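Local coordinates for transcription anti-terminator antagonist UpxZ (Bacteroides uniformis ATCC 8492, PDB 4EPZ), which probably regulates capsular polysaccharide synthesis by antagonising transcription anti-termination, as a member of the UpxZ family, at residues Gly60-Asn71 against Leu103-Glu114. Numbering follows the deposited sequence.
Sequences GNLCLALLMGYN and LKMRLLTWGYSE
With CG of Trp110 anti to its carbonyl carbon (chi1 -81°) and CG of Leu64 anti to its backbone N (chi1 180°), indole and isobutyl group meet at about a right angle, Leu64 CD1 lying 3.8 Å from Trp110 CD1. Branched and compact, Leu64 suits the hole lined by Leu103, Arg106, Leu107 and Trp110; its CD2 rests on the aliphatic CB of Arg106. Trp110, broad enough to reach across two turns of the facing helix, is the reciprocal knob among Leu64, Leu67, Met68 and Asn71. The unbranched, flexible chain of Met68, present as selenomethionine, lays CG over one indole face in a CH-pi contact, 4.0 Å from the five-membered ring centroid, while SE makes an oblique Met-aromatic contact with the same ring. Asn71 CB packs 3.6 Å from Trp110 CZ3. Its amide, able to give two hydrogens, donates from ND2 to Leu67 O and, at 2.8 Å, to the anti side of Glu114 OE2, an oxygen also salt-bridged to Lys84. Water joins Asn71 OD1 to Ser113 OG. A leucine in place of Asn71 would probably leave Glu114 without its amide donor and break the water link to Ser113. Segments 60-71 and 103-114 thus cross at 40° by knobs-into-holes packing, in the core of an all-helical domain.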
loop_
_atom_site.group_PDB
_atom_site.type_symbol
_atom_site.label_atom_id
_atom_site.label_comp_id
_atom_site.label_asym_id
_atom_site.label_seq_id
_atom_site.Cartn_x
_atom_site.Cartn_y
_atom_site.Cartn_z
ATOM N N GLY A 60 -8.627 7.512 2.652
ATOM C CA GLY A 60 -7.997 6.601 1.698
ATOM C C GLY A 60 -6.503 6.867 1.557
ATOM O O GLY A 60 -5.692 5.937 1.556
ATOM N N ASN A 61 -6.118 8.144 1.400
ATOM C CA ASN A 61 -4.704 8.500 1.221
ATOM C C ASN A 61 -3.904 8.200 2.488
ATOM O O ASN A 61 -2.764 7.740 2.385
ATOM C CB ASN A 61 -4.579 9.974 0.851
ATOM C CG ASN A 61 -4.800 10.136 -0.624
ATOM O OD1 ASN A 61 -3.959 9.724 -1.424
ATOM N ND2 ASN A 61 -5.948 10.676 -1.019
ATOM N N LEU A 62 -4.493 8.495 3.672
ATOM C CA LEU A 62 -3.838 8.181 4.948
ATOM C C LEU A 62 -3.600 6.669 5.069
ATOM O O LEU A 62 -2.486 6.227 5.394
ATOM C CB LEU A 62 -4.725 8.658 6.105
ATOM C CG LEU A 62 -4.639 10.117 6.537
ATOM C CD1 LEU A 62 -5.725 10.394 7.597
ATOM C CD2 LEU A 62 -3.254 10.419 7.179
ATOM N N CYS A 63 -4.652 5.869 4.822
ATOM C CA CYS A 63 -4.556 4.414 4.917
ATOM C C CYS A 63 -3.557 3.863 3.941
ATOM O O CYS A 63 -2.802 2.960 4.290
ATOM C CB CYS A 63 -5.918 3.787 4.701
ATOM S SG CYS A 63 -7.005 4.031 6.105
ATOM N N LEU A 64 -3.586 4.359 2.691
ATOM C CA LEU A 64 -2.630 3.869 1.712
ATOM C C LEU A 64 -1.200 4.199 2.143
ATOM O O LEU A 64 -0.341 3.314 2.094
ATOM C CB LEU A 64 -2.908 4.439 0.323
ATOM C CG LEU A 64 -1.923 3.961 -0.766
ATOM C CD1 LEU A 64 -1.992 2.437 -0.949
ATOM C CD2 LEU A 64 -2.172 4.691 -2.086
ATOM N N ALA A 65 -0.957 5.447 2.605
ATOM C CA ALA A 65 0.383 5.819 3.081
ATOM C C ALA A 65 0.855 4.887 4.215
ATOM O O ALA A 65 2.006 4.460 4.215
ATOM C CB ALA A 65 0.396 7.269 3.565
ATOM N N LEU A 66 -0.040 4.576 5.154
ATOM C CA LEU A 66 0.308 3.755 6.328
ATOM C C LEU A 66 0.609 2.337 5.939
ATOM O O LEU A 66 1.590 1.776 6.435
ATOM C CB LEU A 66 -0.810 3.806 7.360
ATOM C CG LEU A 66 -0.968 5.146 8.071
ATOM C CD1 LEU A 66 -2.289 5.172 8.861
ATOM C CD2 LEU A 66 0.266 5.432 8.986
ATOM N N LEU A 67 -0.204 1.748 5.038
ATOM C CA LEU A 67 0.017 0.363 4.603
ATOM C C LEU A 67 1.311 0.255 3.824
ATOM O O LEU A 67 2.094 -0.686 4.016
ATOM C CB LEU A 67 -1.169 -0.133 3.748
ATOM C CG LEU A 67 -1.480 -1.622 3.773
ATOM C CD1 LEU A 67 -1.406 -2.206 5.205
ATOM C CD2 LEU A 67 -2.861 -1.879 3.122
HETATM N N MSE A 68 1.528 1.212 2.914
HETATM C CA MSE A 68 2.766 1.264 2.131
HETATM C C MSE A 68 3.999 1.466 3.043
HETATM O O MSE A 68 4.996 0.747 2.887
HETATM C CB MSE A 68 2.695 2.374 1.079
HETATM C CG MSE A 68 1.700 2.045 -0.006
HETATM SE SE MSE A 68 1.754 3.370 -1.409
HETATM C CE MSE A 68 3.554 3.046 -2.080
ATOM N N GLY A 69 3.886 2.394 4.005
ATOM C CA GLY A 69 4.949 2.743 4.944
ATOM C C GLY A 69 5.384 1.554 5.774
ATOM O O GLY A 69 6.566 1.196 5.788
ATOM N N TYR A 70 4.411 0.904 6.442
ATOM C CA TYR A 70 4.727 -0.261 7.278
ATOM C C TYR A 70 5.194 -1.471 6.431
ATOM O O TYR A 70 5.986 -2.281 6.920
ATOM C CB TYR A 70 3.554 -0.634 8.188
ATOM C CG TYR A 70 3.351 0.318 9.355
ATOM C CD1 TYR A 70 4.382 0.589 10.250
ATOM C CD2 TYR A 70 2.116 0.919 9.582
ATOM C CE1 TYR A 70 4.206 1.482 11.318
ATOM C CE2 TYR A 70 1.923 1.799 10.654
ATOM C CZ TYR A 70 2.968 2.071 11.519
ATOM O OH TYR A 70 2.775 2.931 12.568
ATOM N N ASN A 71 4.786 -1.565 5.154
ATOM C CA ASN A 71 5.313 -2.644 4.321
ATOM C C ASN A 71 6.700 -2.314 3.816
ATOM O O ASN A 71 7.492 -3.230 3.635
ATOM C CB ASN A 71 4.412 -2.955 3.131
ATOM C CG ASN A 71 3.370 -3.969 3.516
ATOM O OD1 ASN A 71 3.672 -5.163 3.732
ATOM N ND2 ASN A 71 2.173 -3.487 3.804
ATOM N N LEU A 103 -5.958 5.751 -6.608
ATOM C CA LEU A 103 -5.939 5.521 -5.162
ATOM C C LEU A 103 -6.671 4.225 -4.804
ATOM O O LEU A 103 -6.145 3.391 -4.027
ATOM C CB LEU A 103 -6.629 6.706 -4.467
ATOM C CG LEU A 103 -6.889 6.533 -2.954
ATOM C CD1 LEU A 103 -5.562 6.373 -2.132
ATOM C CD2 LEU A 103 -7.745 7.699 -2.439
ATOM N N LYS A 104 -7.883 4.068 -5.359
ATOM C CA LYS A 104 -8.724 2.896 -5.048
ATOM C C LYS A 104 -8.018 1.644 -5.553
ATOM O O LYS A 104 -7.949 0.646 -4.815
ATOM C CB LYS A 104 -10.129 3.046 -5.638
ATOM C CG LYS A 104 -11.038 1.916 -5.133
ATOM C CD LYS A 104 -12.476 2.131 -5.562
ATOM C CE LYS A 104 -13.332 1.150 -4.802
ATOM N NZ LYS A 104 -14.781 1.376 -5.071
HETATM N N MSE A 105 -7.428 1.708 -6.756
HETATM C CA MSE A 105 -6.678 0.559 -7.284
HETATM C C MSE A 105 -5.513 0.165 -6.338
HETATM O O MSE A 105 -5.316 -1.015 -6.030
HETATM C CB MSE A 105 -6.108 0.897 -8.664
HETATM C CG MSE A 105 -5.303 -0.249 -9.260
HETATM SE SE MSE A 105 -6.478 -1.784 -9.686
HETATM C CE MSE A 105 -4.927 -3.031 -9.979
ATOM N N ARG A 106 -4.764 1.157 -5.878
ATOM C CA ARG A 106 -3.634 0.909 -4.960
ATOM C C ARG A 106 -4.127 0.336 -3.631
ATOM O O ARG A 106 -3.516 -0.590 -3.115
ATOM C CB ARG A 106 -2.826 2.202 -4.755
ATOM C CG ARG A 106 -2.063 2.560 -6.051
ATOM C CD ARG A 106 -1.540 3.967 -5.964
ATOM N NE ARG A 106 -0.464 4.181 -6.946
ATOM C CZ ARG A 106 0.120 5.360 -7.161
ATOM N NH1 ARG A 106 -0.298 6.443 -6.518
ATOM N NH2 ARG A 106 1.097 5.473 -8.053
ATOM N N LEU A 107 -5.262 0.820 -3.122
ATOM C CA LEU A 107 -5.783 0.296 -1.851
ATOM C C LEU A 107 -6.248 -1.163 -2.038
ATOM O O LEU A 107 -6.029 -2.015 -1.166
ATOM C CB LEU A 107 -6.942 1.146 -1.350
ATOM C CG LEU A 107 -6.555 2.475 -0.718
ATOM C CD1 LEU A 107 -7.802 3.369 -0.593
ATOM C CD2 LEU A 107 -5.969 2.263 0.696
ATOM N N LEU A 108 -6.924 -1.438 -3.157
ATOM C CA LEU A 108 -7.368 -2.823 -3.419
ATOM C C LEU A 108 -6.173 -3.749 -3.530
ATOM O O LEU A 108 -6.222 -4.848 -2.972
ATOM C CB LEU A 108 -8.192 -2.935 -4.705
ATOM C CG LEU A 108 -9.584 -2.283 -4.720
ATOM C CD1 LEU A 108 -10.016 -2.041 -6.170
ATOM C CD2 LEU A 108 -10.614 -3.195 -3.984
ATOM N N THR A 109 -5.076 -3.296 -4.193
ATOM C CA THR A 109 -3.914 -4.148 -4.419
ATOM C C THR A 109 -3.174 -4.385 -3.101
ATOM O O THR A 109 -2.849 -5.527 -2.761
ATOM C CB THR A 109 -3.032 -3.527 -5.511
ATOM O OG1 THR A 109 -3.827 -3.426 -6.679
ATOM C CG2 THR A 109 -1.797 -4.371 -5.776
ATOM N N TRP A 110 -2.850 -3.309 -2.378
ATOM C CA TRP A 110 -2.178 -3.442 -1.078
ATOM C C TRP A 110 -3.041 -4.197 -0.069
ATOM O O TRP A 110 -2.512 -5.011 0.696
ATOM C CB TRP A 110 -1.785 -2.072 -0.534
ATOM C CG TRP A 110 -0.522 -1.610 -1.172
ATOM C CD1 TRP A 110 -0.405 -0.762 -2.230
ATOM C CD2 TRP A 110 0.785 -2.161 -0.949
ATOM N NE1 TRP A 110 0.920 -0.653 -2.605
ATOM C CE2 TRP A 110 1.670 -1.516 -1.844
ATOM C CE3 TRP A 110 1.312 -3.070 -0.011
ATOM C CZ2 TRP A 110 3.048 -1.777 -1.857
ATOM C CZ3 TRP A 110 2.680 -3.324 -0.026
ATOM C CH2 TRP A 110 3.522 -2.710 -0.959
ATOM N N GLY A 111 -4.347 -3.946 -0.068
ATOM C CA GLY A 111 -5.259 -4.658 0.835
ATOM C C GLY A 111 -5.294 -6.143 0.511
ATOM O O GLY A 111 -5.186 -6.992 1.416
ATOM N N TYR A 112 -5.312 -6.484 -0.783
ATOM C CA TYR A 112 -5.239 -7.909 -1.191
ATOM C C TYR A 112 -3.911 -8.535 -0.723
ATOM O O TYR A 112 -3.887 -9.690 -0.270
ATOM C CB TYR A 112 -5.365 -8.012 -2.732
ATOM C CG TYR A 112 -5.051 -9.388 -3.278
ATOM C CD1 TYR A 112 -5.969 -10.431 -3.161
ATOM C CD2 TYR A 112 -3.842 -9.642 -3.920
ATOM C CE1 TYR A 112 -5.677 -11.703 -3.664
ATOM C CE2 TYR A 112 -3.526 -10.917 -4.386
ATOM C CZ TYR A 112 -4.462 -11.932 -4.282
ATOM O OH TYR A 112 -4.174 -13.168 -4.800
ATOM N N SER A 113 -2.788 -7.799 -0.842
ATOM C CA SER A 113 -1.501 -8.391 -0.457
ATOM C C SER A 113 -1.445 -8.811 1.010
ATOM O O SER A 113 -0.676 -9.713 1.371
ATOM C CB SER A 113 -0.379 -7.402 -0.705
ATOM O OG SER A 113 -0.285 -6.412 0.309
ATOM N N GLU A 114 -2.225 -8.135 1.852
ATOM C CA GLU A 114 -2.251 -8.387 3.300
ATOM C C GLU A 114 -3.257 -9.439 3.708
ATOM O O GLU A 114 -3.110 -10.029 4.778
ATOM C CB GLU A 114 -2.605 -7.110 4.057
ATOM C CG GLU A 114 -1.483 -6.081 4.044
ATOM C CD GLU A 114 -0.276 -6.396 4.907
ATOM O OE1 GLU A 114 -0.392 -7.227 5.838
ATOM O OE2 GLU A 114 0.805 -5.838 4.623
HETATM O O HOH W 1 1.891 -6.702 1.862
#